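Local coordinates for protein transcriptional regulator, TetR family (Myxococcus xanthus, PDB 5K7F) that probably represses transcription by binding operator DNA as a dimeric TetR-family regulator, in a system that responds to isovaleryl coenzyme A, at residues K175-D180 against E186-G191; R98-L103 against F164-M169; M72-E77 against K110-I115. All blocks are in the same frame, centred on the assembly; numbering follows the deposited sequence.

Contact 1: K175-D180 against E186-G191; sequences KWFKPD and EQIADG
Phe177 and Ile188 have the nearest CA atoms of two unlike backbones, 9.4 Å apart: residues 175-180 run as an irregular loop, while residues 186-191 are a length of helix 185-196. No hydrogen bond joins them, and the gap is bridged wholly by apolar side chains. Ile188 points from the helix toward the loop, and its CG1 branch, anti to the carbonyl carbon, carries CD1 in between two aromatic rings. This one methyl makes both of the closest approaches, 3.6 Å from Ile188 CD1 to Phe177 CD1 and 3.7 Å from Ile188 CD1 to Trp176 CH2. The two rings receive it differently. Phe177 offers its edge, with the methyl near the ring plane, whereas the six-membered ring of Trp176 is met obliquely at its far end. Trp176 gets there because CG sits between the backbone N and the carbonyl carbon (chi1 59°), which turns the indole toward a helix that the start of its side chain does not face. Ile188 CG1 adds a second touch, 3.9 Å from Trp176 CH2. Ile173 and Leu183 also pack on Ile188, and the Trp176 ring stacks on Phe164 of the second subunit. The contact is thus apolar packing of the loop between the last two helices on the final one, beside the dimer interface of a TetR-like C-terminal domain.

Contact 2: R98-L103 against F164-M169; sequences RHNILL and FSFLGM
Asn100 and Phe166 meet across two helices at a single point, where the amide oxygen lies at the rim of the phenyl ring. Asn100 OD1 is in the plane of that ring, 3.8 Å from Phe166 CE1, while the amide and ring planes stand 56° apart. The oxygen therefore faces the hydrogen-bearing edge of the ring and not its pi face, which would be mildly favourable at most, at this distance. Both side chains have CG anti to the backbone N (chi1 -158° for Asn100 and 177° for Phe166). In Asn100 this carries on a CB that already points at helix 159-171; in Phe166 it extends the ring from a helix face turned partly aside until it reaches the amide. Leu167 is the third participant, its CD2 methyl a distant 4.5 Å from Asn100 OD1. The CA atoms of Asn100 and Leu167 are 9.0 Å apart, and no hydrogen bond crosses between the segments. The polar partner of this buried oxygen is Tyr137 of helix 125-150, which hydrogen-bonds to Asn100 OD1 and also packs on Phe166 and Leu167; Phe166 lies on Cys96 and Met97 of helix 89-105 as well. The buried Asn100-Tyr137 hydrogen bond, bordered by Phe166 and Leu167, joins helices 89-105 and 125-150 beside helix 159-171 in the all-helical C-terminal domain of a TetR-family regulator.

Contact 3: M72-E77 against K110-I115; sequences MDLFEE and KEVIII
Apolar packing accounts for everything that crosses this contact, beginning with Leu74 and Val112, which point toward each other from helices 60-83 and 110-117. Their side chains cross at about a right angle, and Leu74 CD1 lies 4.0 Å from Val112 CG1. The same leucine methyl is 4.2 Å from Ile113 CD1, so one branch of Leu74 touches two successive residues of the facing helix. Val112 presents CG1 because that methyl is anti to the backbone N (chi1 172°).

Aliphatic-to-aromatic contact forms the second group. Ile113 CD1 meets the Phe75 ring obliquely, 4.1 Å from Phe75 CE2, and is therefore lodged between a leucine methyl and a phenyl ring. Neither Phe75 nor Ile113 leaves its helix heading straight for the other; both reach the meeting point with the ends of their side chains. The Phe75 ring also meets that of Tyr137, while Leu103 of helix 89-105 packs on Leu74, Phe75 and Ile113.

Ionic interactions lie away from the interface. Lys110 NZ bonds Glu111 OE2 at 2.9 Å from above the carboxylate plane, linking neighbours on one helix, and Asp73 and Glu77 form salt bridges with Arg133 and Arg19.

The axes of the short segments 72-77 and 110-115 approach to 10.4 Å, with a signed crossing angle of -121°. Helix 110-117 goes on to pack on helix 60-83 through Val112 (on Ile67 and Tyr70) and Ile115 (on Leu64 and Ile67). This is buried helix-helix packing near the centre of the TetR-type subunit, between the long helix after the predicted helix-turn-helix and a short helix of the C-terminal domain, which in TetR-family proteins usually binds the ligand.

How the contacts relate
The three contacts grade from periphery to centre. Contact 3 lies nearest the middle of the chain and is buried and apolar across its interface; contact 2 is equally buried but centres on a polar amide; contact 1, the outermost, is partly buried and joins a loop to a helix. Helix 89-105 connects them. Its Arg98 makes a salt bridge to Asp190 of contact 1, and Ile101 packs on Ala189, whereas Asn100 rests on Phe75, and Leu103 on Leu74, Phe75 and Ile113 of contact 3. Contacts 1 and 3 do not touch. Residues of contacts 1 and 2 reach the second subunit; contact 3 is internal to its own.

Contact 1: K175-D180 against E186-G191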
ATOM      1  N   LYS A 175       3.854   1.460   6.061  1.00 11.55           N
ATOM      2  CA  LYS A 175       2.855   2.315   6.713  1.00 13.28           C
ATOM      3  C   LYS A 175       2.789   2.106   8.221  1.00 18.45           C
ATOM      4  O   LYS A 175       2.336   3.006   8.932  1.00 23.70           O
ATOM      5  CB  LYS A 175       1.446   2.062   6.137  1.00 15.17           C
ATOM      6  CG  LYS A 175       1.191   2.631   4.741  1.00 22.05           C
ATOM      7  CD  LYS A 175       1.323   4.140   4.729  1.00 25.43           C
ATOM      8  CE  LYS A 175       0.582   4.787   3.563  1.00 34.23           C
ATOM      9  NZ  LYS A 175       0.599   3.930   2.348  1.00 34.30           N
ATOM     10  N   TRP A 176       3.222   0.956   8.733  1.00 14.40           N
ATOM     11  CA  TRP A 176       3.018   0.644  10.138  1.00 13.57           C
ATOM     12  C   TRP A 176       4.229   0.093  10.849  1.00 13.29           C
ATOM     13  O   TRP A 176       4.216   0.010  12.080  1.00 16.90           O
ATOM     14  CB  TRP A 176       1.868  -0.350  10.304  1.00 17.38           C
ATOM     15  CG  TRP A 176       2.010  -1.669   9.614  1.00 13.24           C
ATOM     16  CD1 TRP A 176       1.680  -1.972   8.309  1.00 11.61           C
ATOM     17  CD2 TRP A 176       2.425  -2.883  10.207  1.00 12.93           C
ATOM     18  NE1 TRP A 176       1.892  -3.297   8.067  1.00 10.24           N
ATOM     19  CE2 TRP A 176       2.377  -3.876   9.212  1.00 15.30           C
ATOM     20  CE3 TRP A 176       2.846  -3.235  11.481  1.00 15.83           C
ATOM     21  CZ2 TRP A 176       2.745  -5.191   9.463  1.00  9.73           C
ATOM     22  CZ3 TRP A 176       3.210  -4.514  11.724  1.00 17.14           C
ATOM     23  CH2 TRP A 176       3.112  -5.504  10.729  1.00 16.35           C
ATOM     24  N   PHE A 177       5.262  -0.283  10.145  1.00 11.65           N
ATOM     25  CA  PHE A 177       6.422  -0.838  10.819  1.00  9.46           C
ATOM     26  C   PHE A 177       7.280   0.270  11.400  1.00 12.00           C
ATOM     27  O   PHE A 177       7.461   1.320  10.776  1.00 12.17           O
ATOM     28  CB  PHE A 177       7.234  -1.685   9.854  1.00 10.83           C
ATOM     29  CG  PHE A 177       8.499  -2.186  10.422  1.00 10.51           C
ATOM     30  CD1 PHE A 177       8.519  -3.334  11.200  1.00 13.70           C
ATOM     31  CD2 PHE A 177       9.691  -1.542  10.174  1.00 15.07           C
ATOM     32  CE1 PHE A 177       9.702  -3.803  11.705  1.00 16.15           C
ATOM     33  CE2 PHE A 177      10.858  -2.015  10.680  1.00 14.99           C
ATOM     34  CZ  PHE A 177      10.864  -3.147  11.450  1.00 17.01           C
ATOM     35  N   LYS A 178       7.873  -0.017  12.574  1.00 18.35           N
ATOM     36  CA  LYS A 178       8.947   0.744  13.221  1.00 14.29           C
ATOM     37  C   LYS A 178       9.877  -0.265  13.891  1.00 19.47           C
ATOM     38  O   LYS A 178       9.419  -1.324  14.332  1.00 14.56           O
ATOM     39  CB  LYS A 178       8.421   1.733  14.280  1.00 17.22           C
ATOM     40  CG  LYS A 178       7.299   2.660  13.821  1.00 29.78           C
ATOM     41  CD  LYS A 178       7.850   3.948  13.235  1.00 35.74           C
ATOM     42  CE  LYS A 178       6.721   4.845  12.722  1.00 48.48           C
ATOM     43  NZ  LYS A 178       5.650   5.073  13.752  1.00 40.48           N
ATOM     44  N   PRO A 179      11.177   0.033  13.981  1.00  9.99           N
ATOM     45  CA  PRO A 179      12.150  -0.962  14.465  1.00 22.16           C
ATOM     46  C   PRO A 179      12.152  -1.130  15.970  1.00 13.30           C
ATOM     47  O   PRO A 179      12.860  -2.015  16.478  1.00 23.85           O
ATOM     48  CB  PRO A 179      13.490  -0.413  13.967  1.00 14.43           C
ATOM     49  CG  PRO A 179      13.292   1.080  13.871  1.00 11.89           C
ATOM     50  CD  PRO A 179      11.808   1.254  13.448  1.00 11.80           C
ATOM     51  N   ASP A 180      11.350  -0.332  16.669  1.00 16.95           N
ATOM     52  CA  ASP A 180      11.147  -0.502  18.103  1.00 19.20           C
ATOM     53  C   ASP A 180       9.709  -0.860  18.438  1.00 23.79           C
ATOM     54  O   ASP A 180       9.294  -0.725  19.591  1.00 19.77           O
ATOM     55  CB  ASP A 180      11.578   0.759  18.842  1.00 24.27           C
ATOM     56  CG  ASP A 180      10.823   1.983  18.398  1.00 23.85           C
ATOM     57  OD1 ASP A 180       9.975   1.904  17.463  1.00 21.81           O
ATOM     58  OD2 ASP A 180      11.090   3.051  18.986  1.00 26.86           O
ATOM     59  N   GLU A 186      11.479 -10.032  11.678  1.00 10.68           N
ATOM     60  CA  GLU A 186      11.448 -11.486  11.539  1.00 10.52           C
ATOM     61  C   GLU A 186      10.126 -12.072  12.026  1.00 13.18           C
ATOM     62  O   GLU A 186       9.620 -13.032  11.431  1.00 13.52           O
ATOM     63  CB  GLU A 186      12.619 -12.112  12.297  1.00 13.48           C
ATOM     64  CG  GLU A 186      13.960 -11.815  11.662  1.00 14.33           C
ATOM     65  CD  GLU A 186      15.085 -12.696  12.177  1.00 18.35           C
ATOM     66  OE1 GLU A 186      15.206 -12.944  13.405  1.00 17.86           O
ATOM     67  OE2 GLU A 186      15.862 -13.152  11.321  1.00 16.70           O
ATOM     68  N   GLN A 187       9.554 -11.528  13.105  1.00 11.12           N
ATOM     69  CA  GLN A 187       8.254 -12.016  13.567  1.00  8.41           C
ATOM     70  C   GLN A 187       7.176 -11.730  12.522  1.00  7.81           C
ATOM     71  O   GLN A 187       6.299 -12.576  12.283  1.00 11.12           O
ATOM     72  CB  GLN A 187       7.880 -11.382  14.902  1.00 10.69           C
ATOM     73  CG  GLN A 187       8.615 -11.927  16.088  1.00 13.76           C
ATOM     74  CD  GLN A 187       8.448 -11.073  17.341  1.00 12.88           C
ATOM     75  OE1 GLN A 187       8.562  -9.853  17.307  1.00 15.17           O
ATOM     76  NE2 GLN A 187       8.162 -11.728  18.460  1.00 22.08           N
ATOM     77  N   ILE A 188       7.266 -10.568  11.862  1.00  7.58           N
ATOM     78  CA  ILE A 188       6.289 -10.198  10.831  1.00  9.97           C
ATOM     79  C   ILE A 188       6.436 -11.153   9.663  1.00  7.91           C
ATOM     80  O   ILE A 188       5.438 -11.706   9.178  1.00  9.21           O
ATOM     81  CB  ILE A 188       6.426  -8.726  10.371  1.00  4.02           C
ATOM     82  CG1 ILE A 188       6.125  -7.775  11.549  1.00  6.91           C
ATOM     83  CG2 ILE A 188       5.453  -8.448   9.172  1.00  9.87           C
ATOM     84  CD1 ILE A 188       6.604  -6.323  11.417  1.00  5.36           C
ATOM     85  N   ALA A 189       7.675 -11.434   9.245  1.00  8.92           N
ATOM     86  CA  ALA A 189       7.859 -12.351   8.118  1.00  9.47           C
ATOM     87  C   ALA A 189       7.434 -13.766   8.479  1.00  9.76           C
ATOM     88  O   ALA A 189       6.778 -14.451   7.676  1.00 10.97           O
ATOM     89  CB  ALA A 189       9.309 -12.332   7.640  1.00  9.76           C
ATOM     90  N   ASP A 190       7.794 -14.234   9.682  1.00 10.04           N
ATOM     91  CA  ASP A 190       7.404 -15.586  10.056  1.00 12.91           C
ATOM     92  C   ASP A 190       5.889 -15.716   9.977  1.00 13.42           C
ATOM     93  O   ASP A 190       5.360 -16.736   9.509  1.00 12.84           O
ATOM     94  CB  ASP A 190       7.909 -15.922  11.467  1.00 13.88           C
ATOM     95  CG  ASP A 190       9.395 -16.249  11.511  1.00 23.61           C
ATOM     96  OD1 ASP A 190      10.007 -16.522  10.462  1.00 20.09           O
ATOM     97  OD2 ASP A 190       9.946 -16.256  12.627  1.00 17.79           O
ATOM     98  N   GLY A 191       5.186 -14.680  10.413  1.00 10.62           N
ATOM     99  CA  GLY A 191       3.740 -14.708  10.486  1.00  8.90           C
ATOM    100  C   GLY A 191       3.064 -14.603   9.136  1.00 11.58           C
ATOM    101  O   GLY A 191       2.067 -15.302   8.874  1.00 14.47           O
TER

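Contact 2: R98-L103 against F164-M169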
ATOM      1  N   ARG A  98       9.954 -13.458   2.448  1.00  8.11           N
ATOM      2  CA  ARG A  98      10.834 -13.051   3.537  1.00  6.60           C
ATOM      3  C   ARG A  98      11.858 -12.014   3.058  1.00  7.09           C
ATOM      4  O   ARG A  98      11.982 -10.932   3.658  1.00  8.10           O
ATOM      5  CB  ARG A  98      11.505 -14.274   4.147  1.00  9.73           C
ATOM      6  CG  ARG A  98      12.378 -13.978   5.362  1.00 12.26           C
ATOM      7  CD  ARG A  98      12.938 -15.275   5.933  1.00 14.60           C
ATOM      8  NE  ARG A  98      13.566 -15.136   7.256  1.00 16.75           N
ATOM      9  CZ  ARG A  98      12.926 -15.141   8.428  1.00 22.04           C
ATOM     10  NH1 ARG A  98      11.588 -15.236   8.519  1.00 13.80           N
ATOM     11  NH2 ARG A  98      13.644 -15.060   9.535  1.00 17.16           N
ATOM     12  N   HIS A  99      12.525 -12.279   1.936  1.00  5.53           N
ATOM     13  CA  HIS A  99      13.471 -11.290   1.399  1.00  5.51           C
ATOM     14  C   HIS A  99      12.801  -9.954   1.074  1.00  8.74           C
ATOM     15  O   HIS A  99      13.375  -8.883   1.329  1.00  9.30           O
ATOM     16  CB  HIS A  99      14.161 -11.860   0.166  1.00  5.40           C
ATOM     17  CG  HIS A  99      15.259 -12.861   0.488  1.00 10.71           C
ATOM     18  ND1 HIS A  99      16.429 -12.517   1.126  1.00 15.54           N
ATOM     19  CD2 HIS A  99      15.321 -14.202   0.300  1.00  9.38           C
ATOM     20  CE1 HIS A  99      17.183 -13.597   1.284  1.00 15.25           C
ATOM     21  NE2 HIS A  99      16.537 -14.637   0.781  1.00 18.19           N
ATOM     22  N   ASN A 100      11.592  -9.986   0.484  1.00  4.51           N
ATOM     23  CA  ASN A 100      10.896  -8.740   0.145  1.00  9.13           C
ATOM     24  C   ASN A 100      10.548  -7.927   1.407  1.00  8.42           C
ATOM     25  O   ASN A 100      10.619  -6.697   1.410  1.00  9.45           O
ATOM     26  CB  ASN A 100       9.647  -9.078  -0.666  1.00  8.40           C
ATOM     27  CG  ASN A 100       9.130  -7.947  -1.521  1.00 11.68           C
ATOM     28  OD1 ASN A 100       8.518  -8.223  -2.546  1.00  7.01           O
ATOM     29  ND2 ASN A 100       9.352  -6.701  -1.129  1.00  9.23           N
ATOM     30  N   ILE A 101      10.154  -8.594   2.493  1.00  4.81           N
ATOM     31  CA  ILE A 101       9.806  -7.866   3.702  1.00  5.00           C
ATOM     32  C   ILE A 101      11.040  -7.183   4.266  1.00 10.10           C
ATOM     33  O   ILE A 101      10.981  -6.049   4.766  1.00 12.32           O
ATOM     34  CB  ILE A 101       9.164  -8.814   4.731  1.00 15.52           C
ATOM     35  CG1 ILE A 101       7.769  -9.225   4.290  1.00  5.01           C
ATOM     36  CG2 ILE A 101       9.052  -8.146   6.130  1.00 11.73           C
ATOM     37  CD1 ILE A 101       7.203 -10.418   5.025  1.00  5.63           C
ATOM     38  N   LEU A 102      12.167  -7.865   4.194  1.00  6.21           N
ATOM     39  CA  LEU A 102      13.417  -7.250   4.631  1.00  9.07           C
ATOM     40  C   LEU A 102      13.769  -6.047   3.747  1.00 11.12           C
ATOM     41  O   LEU A 102      14.131  -4.980   4.247  1.00  9.28           O
ATOM     42  CB  LEU A 102      14.547  -8.302   4.668  1.00  9.06           C
ATOM     43  CG  LEU A 102      14.395  -9.507   5.644  1.00  6.69           C
ATOM     44  CD1 LEU A 102      15.531 -10.489   5.488  1.00 14.75           C
ATOM     45  CD2 LEU A 102      14.186  -9.056   7.088  1.00  9.08           C
ATOM     46  N   LEU A 103      13.677  -6.183   2.428  1.00  8.22           N
ATOM     47  CA  LEU A 103      13.935  -5.028   1.564  1.00 10.64           C
ATOM     48  C   LEU A 103      13.061  -3.811   1.917  1.00  6.53           C
ATOM     49  O   LEU A 103      13.509  -2.664   1.832  1.00  7.87           O
ATOM     50  CB  LEU A 103      13.713  -5.433   0.106  1.00  9.40           C
ATOM     51  CG  LEU A 103      13.707  -4.307  -0.920  1.00  8.75           C
ATOM     52  CD1 LEU A 103      15.030  -3.648  -1.013  1.00 13.45           C
ATOM     53  CD2 LEU A 103      13.324  -4.834  -2.297  1.00 10.78           C
ATOM     54  N   PHE A 164      -0.720 -10.177  -6.320  1.00  7.34           N
ATOM     55  CA  PHE A 164      -0.973  -8.873  -5.744  1.00 10.32           C
ATOM     56  C   PHE A 164      -1.437  -8.947  -4.285  1.00  6.98           C
ATOM     57  O   PHE A 164      -1.368  -7.937  -3.581  1.00  8.94           O
ATOM     58  CB  PHE A 164      -1.983  -8.103  -6.613  1.00 17.13           C
ATOM     59  CG  PHE A 164      -1.372  -7.537  -7.881  1.00 13.50           C
ATOM     60  CD1 PHE A 164      -0.487  -6.487  -7.840  1.00 13.38           C
ATOM     61  CD2 PHE A 164      -1.675  -8.087  -9.107  1.00 13.75           C
ATOM     62  CE1 PHE A 164       0.069  -6.001  -8.992  1.00 15.90           C
ATOM     63  CE2 PHE A 164      -1.127  -7.586 -10.261  1.00 13.13           C
ATOM     64  CZ  PHE A 164      -0.263  -6.552 -10.204  1.00 14.59           C
ATOM     65  N   SER A 165      -1.892 -10.092  -3.801  1.00  7.69           N
ATOM     66  CA  SER A 165      -2.125 -10.230  -2.358  1.00  9.84           C
ATOM     67  C   SER A 165      -0.794 -10.173  -1.626  1.00  8.32           C
ATOM     68  O   SER A 165      -0.606  -9.409  -0.648  1.00  8.69           O
ATOM     69  CB  SER A 165      -2.852 -11.542  -2.061  1.00 13.16           C
ATOM     70  OG  SER A 165      -4.180 -11.510  -2.599  1.00 12.49           O
ATOM     71  N   PHE A 166       0.139 -10.973  -2.116  1.00 10.19           N
ATOM     72  CA  PHE A 166       1.534 -10.965  -1.682  1.00  7.09           C
ATOM     73  C   PHE A 166       2.107  -9.549  -1.708  1.00  9.18           C
ATOM     74  O   PHE A 166       2.709  -9.074  -0.725  1.00 10.01           O
ATOM     75  CB  PHE A 166       2.276 -11.914  -2.617  1.00  6.94           C
ATOM     76  CG  PHE A 166       3.785 -12.021  -2.411  1.00  4.99           C
ATOM     77  CD1 PHE A 166       4.648 -10.936  -2.550  1.00  6.78           C
ATOM     78  CD2 PHE A 166       4.314 -13.260  -2.220  1.00 11.84           C
ATOM     79  CE1 PHE A 166       6.064 -11.121  -2.416  1.00  9.58           C
ATOM     80  CE2 PHE A 166       5.691 -13.443  -2.100  1.00  7.82           C
ATOM     81  CZ  PHE A 166       6.542 -12.341  -2.212  1.00  7.64           C
ATOM     82  N   LEU A 167       1.996  -8.876  -2.856  1.00  6.27           N
ATOM     83  CA  LEU A 167       2.567  -7.544  -2.980  1.00  7.95           C
ATOM     84  C   LEU A 167       1.924  -6.550  -2.017  1.00  9.70           C
ATOM     85  O   LEU A 167       2.629  -5.764  -1.370  1.00 10.81           O
ATOM     86  CB  LEU A 167       2.443  -7.054  -4.421  1.00  7.51           C
ATOM     87  CG  LEU A 167       3.511  -7.544  -5.382  1.00 19.08           C
ATOM     88  CD1 LEU A 167       3.149  -7.086  -6.808  1.00 20.39           C
ATOM     89  CD2 LEU A 167       4.913  -7.061  -4.969  1.00 16.66           C
ATOM     90  N   GLY A 168       0.583  -6.523  -1.923  1.00  8.85           N
ATOM     91  CA  GLY A 168      -0.051  -5.607  -0.987  1.00  8.22           C
ATOM     92  C   GLY A 168       0.370  -5.872   0.452  1.00  6.74           C
ATOM     93  O   GLY A 168       0.645  -4.943   1.214  1.00  8.35           O
ATOM     94  N   MET A 169       0.307  -7.128   0.875  1.00  8.12           N
ATOM     95  CA  MET A 169       0.763  -7.452   2.234  1.00  6.86           C
ATOM     96  C   MET A 169       2.136  -6.881   2.515  1.00  8.63           C
ATOM     97  O   MET A 169       2.361  -6.272   3.579  1.00 12.58           O
ATOM     98  CB  MET A 169       0.806  -8.968   2.456  1.00 10.11           C
ATOM     99  CG  MET A 169      -0.487  -9.607   2.725  1.00 20.54           C
ATOM    100  SD  MET A 169      -0.335 -11.418   2.725  1.00 19.49           S
ATOM    101  CE  MET A 169       0.808 -11.666   4.023  1.00 11.87           C
TER

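Contact 3: M72-E77 against K110-I115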
ATOM      1  N   MET A  72      14.303  -0.869  -8.520  1.00 10.62           N
ATOM      2  CA  MET A  72      14.142  -2.157  -9.204  1.00 11.32           C
ATOM      3  C   MET A  72      15.431  -2.969  -9.205  1.00  8.78           C
ATOM      4  O   MET A  72      15.382  -4.204  -9.211  1.00 10.41           O
ATOM      5  CB  MET A  72      13.664  -1.944 -10.625  1.00 11.20           C
ATOM      6  CG  MET A  72      12.185  -1.466 -10.739  1.00  8.99           C
ATOM      7  SD  MET A  72      11.009  -2.268  -9.613  1.00 18.33           S
ATOM      8  CE  MET A  72      11.118  -3.987 -10.122  1.00 16.40           C
ATOM      9  N   ASP A  73      16.585  -2.302  -9.262  1.00  8.38           N
ATOM     10  CA  ASP A  73      17.870  -2.974  -9.070  1.00 10.80           C
ATOM     11  C   ASP A  73      17.925  -3.653  -7.716  1.00 10.99           C
ATOM     12  O   ASP A  73      18.516  -4.735  -7.572  1.00 12.90           O
ATOM     13  CB  ASP A  73      19.023  -1.979  -9.175  1.00 11.05           C
ATOM     14  CG  ASP A  73      19.345  -1.585 -10.582  1.00 16.14           C
ATOM     15  OD1 ASP A  73      18.867  -2.234 -11.511  1.00 15.31           O
ATOM     16  OD2 ASP A  73      20.154  -0.637 -10.741  1.00 18.33           O
ATOM     17  N   LEU A  74      17.331  -3.026  -6.698  1.00 10.75           N
ATOM     18  CA  LEU A  74      17.339  -3.629  -5.377  1.00 11.35           C
ATOM     19  C   LEU A  74      16.471  -4.879  -5.328  1.00 13.12           C
ATOM     20  O   LEU A  74      16.824  -5.839  -4.635  1.00 11.81           O
ATOM     21  CB  LEU A  74      16.881  -2.628  -4.319  1.00  9.90           C
ATOM     22  CG  LEU A  74      17.845  -1.498  -4.054  1.00 12.07           C
ATOM     23  CD1 LEU A  74      17.320  -0.527  -2.999  1.00  9.49           C
ATOM     24  CD2 LEU A  74      19.246  -2.109  -3.623  1.00 10.33           C
ATOM     25  N   PHE A  75      15.300  -4.868  -5.992  1.00  9.68           N
ATOM     26  CA  PHE A  75      14.510  -6.106  -6.110  1.00 10.04           C
ATOM     27  C   PHE A  75      15.340  -7.252  -6.714  1.00 16.27           C
ATOM     28  O   PHE A  75      15.261  -8.397  -6.257  1.00 11.36           O
ATOM     29  CB  PHE A  75      13.206  -5.848  -6.914  1.00  7.78           C
ATOM     30  CG  PHE A  75      12.034  -5.384  -6.046  1.00  8.25           C
ATOM     31  CD1 PHE A  75      11.182  -6.317  -5.448  1.00 12.01           C
ATOM     32  CD2 PHE A  75      11.781  -4.027  -5.817  1.00 10.83           C
ATOM     33  CE1 PHE A  75      10.132  -5.929  -4.677  1.00  9.26           C
ATOM     34  CE2 PHE A  75      10.713  -3.617  -4.998  1.00 10.31           C
ATOM     35  CZ  PHE A  75       9.898  -4.579  -4.422  1.00  6.76           C
ATOM     36  N   GLU A  76      16.149  -6.975  -7.736  1.00 13.06           N
ATOM     37  CA  GLU A  76      17.063  -7.996  -8.249  1.00 15.65           C
ATOM     38  C   GLU A  76      18.109  -8.411  -7.209  1.00 18.78           C
ATOM     39  O   GLU A  76      18.328  -9.600  -6.957  1.00 14.35           O
ATOM     40  CB  GLU A  76      17.777  -7.479  -9.503  1.00 20.72           C
ATOM     41  CG  GLU A  76      18.873  -8.415 -10.002  1.00 26.18           C
ATOM     42  CD  GLU A  76      18.338  -9.746 -10.522  1.00 31.44           C
ATOM     43  OE1 GLU A  76      17.121  -9.826 -10.870  1.00 26.52           O
ATOM     44  OE2 GLU A  76      19.158 -10.695 -10.607  1.00 27.42           O
ATOM     45  N   GLU A  77      18.787  -7.435  -6.619  1.00 15.56           N
ATOM     46  CA  GLU A  77      19.950  -7.715  -5.794  1.00 12.37           C
ATOM     47  C   GLU A  77      19.572  -8.307  -4.444  1.00 12.88           C
ATOM     48  O   GLU A  77      20.307  -9.145  -3.893  1.00 15.23           O
ATOM     49  CB  GLU A  77      20.727  -6.425  -5.619  1.00 11.70           C
ATOM     50  CG  GLU A  77      21.231  -5.917  -6.950  1.00 18.28           C
ATOM     51  CD  GLU A  77      21.995  -4.618  -6.832  1.00 23.39           C
ATOM     52  OE1 GLU A  77      22.171  -4.122  -5.690  1.00 25.28           O
ATOM     53  OE2 GLU A  77      22.425  -4.107  -7.891  1.00 22.62           O
ATOM     54  N   LYS A 110      14.557   1.424   2.626  1.00  6.95           N
ATOM     55  CA  LYS A 110      13.105   1.558   2.747  1.00  8.97           C
ATOM     56  C   LYS A 110      12.548   2.758   1.981  1.00 11.33           C
ATOM     57  O   LYS A 110      11.450   2.678   1.433  1.00 11.50           O
ATOM     58  CB  LYS A 110      12.705   1.623   4.226  1.00 10.86           C
ATOM     59  CG  LYS A 110      13.207   2.790   5.001  1.00 11.62           C
ATOM     60  CD  LYS A 110      13.064   2.535   6.505  1.00 14.21           C
ATOM     61  CE  LYS A 110      13.508   3.762   7.307  1.00 19.94           C
ATOM     62  NZ  LYS A 110      12.509   4.854   7.228  1.00 24.46           N
ATOM     63  N   GLU A 111      13.261   3.892   1.934  1.00 12.30           N
ATOM     64  CA  GLU A 111      12.682   5.057   1.275  1.00 12.08           C
ATOM     65  C   GLU A 111      12.788   4.961  -0.241  1.00 10.29           C
ATOM     66  O   GLU A 111      11.889   5.429  -0.941  1.00 12.15           O
ATOM     67  CB  GLU A 111      13.339   6.344   1.750  1.00 15.67           C
ATOM     68  CG  GLU A 111      12.996   6.661   3.182  1.00 20.87           C
ATOM     69  CD  GLU A 111      14.090   6.270   4.142  1.00 29.40           C
ATOM     70  OE1 GLU A 111      15.139   5.744   3.700  1.00 35.85           O
ATOM     71  OE2 GLU A 111      13.893   6.491   5.349  1.00 34.16           O
ATOM     72  N   VAL A 112      13.880   4.379  -0.761  1.00 12.43           N
ATOM     73  CA  VAL A 112      13.959   4.081  -2.200  1.00 11.09           C
ATOM     74  C   VAL A 112      12.732   3.281  -2.635  1.00 11.77           C
ATOM     75  O   VAL A 112      12.106   3.571  -3.661  1.00 12.00           O
ATOM     76  CB  VAL A 112      15.280   3.347  -2.530  1.00 11.80           C
ATOM     77  CG1 VAL A 112      15.324   2.839  -3.986  1.00 12.38           C
ATOM     78  CG2 VAL A 112      16.472   4.266  -2.311  1.00 12.86           C
ATOM     79  N   ILE A 113      12.347   2.277  -1.850  1.00  8.10           N
ATOM     80  CA  ILE A 113      11.256   1.406  -2.273  1.00 11.24           C
ATOM     81  C   ILE A 113       9.914   2.135  -2.149  1.00 12.22           C
ATOM     82  O   ILE A 113       9.006   1.942  -2.957  1.00 13.25           O
ATOM     83  CB  ILE A 113      11.284   0.097  -1.458  1.00 10.28           C
ATOM     84  CG1 ILE A 113      12.661  -0.616  -1.556  1.00  6.88           C
ATOM     85  CG2 ILE A 113      10.117  -0.821  -1.813  1.00 12.80           C
ATOM     86  CD1 ILE A 113      13.119  -1.006  -3.002  1.00 11.44           C
ATOM     87  N   ILE A 114       9.755   2.968  -1.122  1.00 13.77           N
ATOM     88  CA  ILE A 114       8.546   3.768  -1.001  1.00 15.36           C
ATOM     89  C   ILE A 114       8.352   4.627  -2.249  1.00 12.17           C
ATOM     90  O   ILE A 114       7.236   4.736  -2.790  1.00 15.46           O
ATOM     91  CB  ILE A 114       8.643   4.624   0.276  1.00 13.59           C
ATOM     92  CG1 ILE A 114       8.565   3.700   1.497  1.00 13.53           C
ATOM     93  CG2 ILE A 114       7.594   5.725   0.302  1.00 16.49           C
ATOM     94  CD1 ILE A 114       8.870   4.419   2.790  1.00 11.45           C
ATOM     95  N   ILE A 115       9.430   5.264  -2.714  1.00 11.32           N
ATOM     96  CA  ILE A 115       9.291   6.160  -3.851  1.00 15.70           C
ATOM     97  C   ILE A 115       8.945   5.377  -5.108  1.00 17.35           C
ATOM     98  O   ILE A 115       8.149   5.834  -5.946  1.00 13.08           O
ATOM     99  CB  ILE A 115      10.561   7.004  -4.013  1.00  9.03           C
ATOM    100  CG1 ILE A 115      10.601   8.059  -2.913  1.00 14.28           C
ATOM    101  CG2 ILE A 115      10.628   7.642  -5.391  1.00 10.04           C
ATOM    102  CD1 ILE A 115      11.969   8.647  -2.725  1.00 18.64           C
TER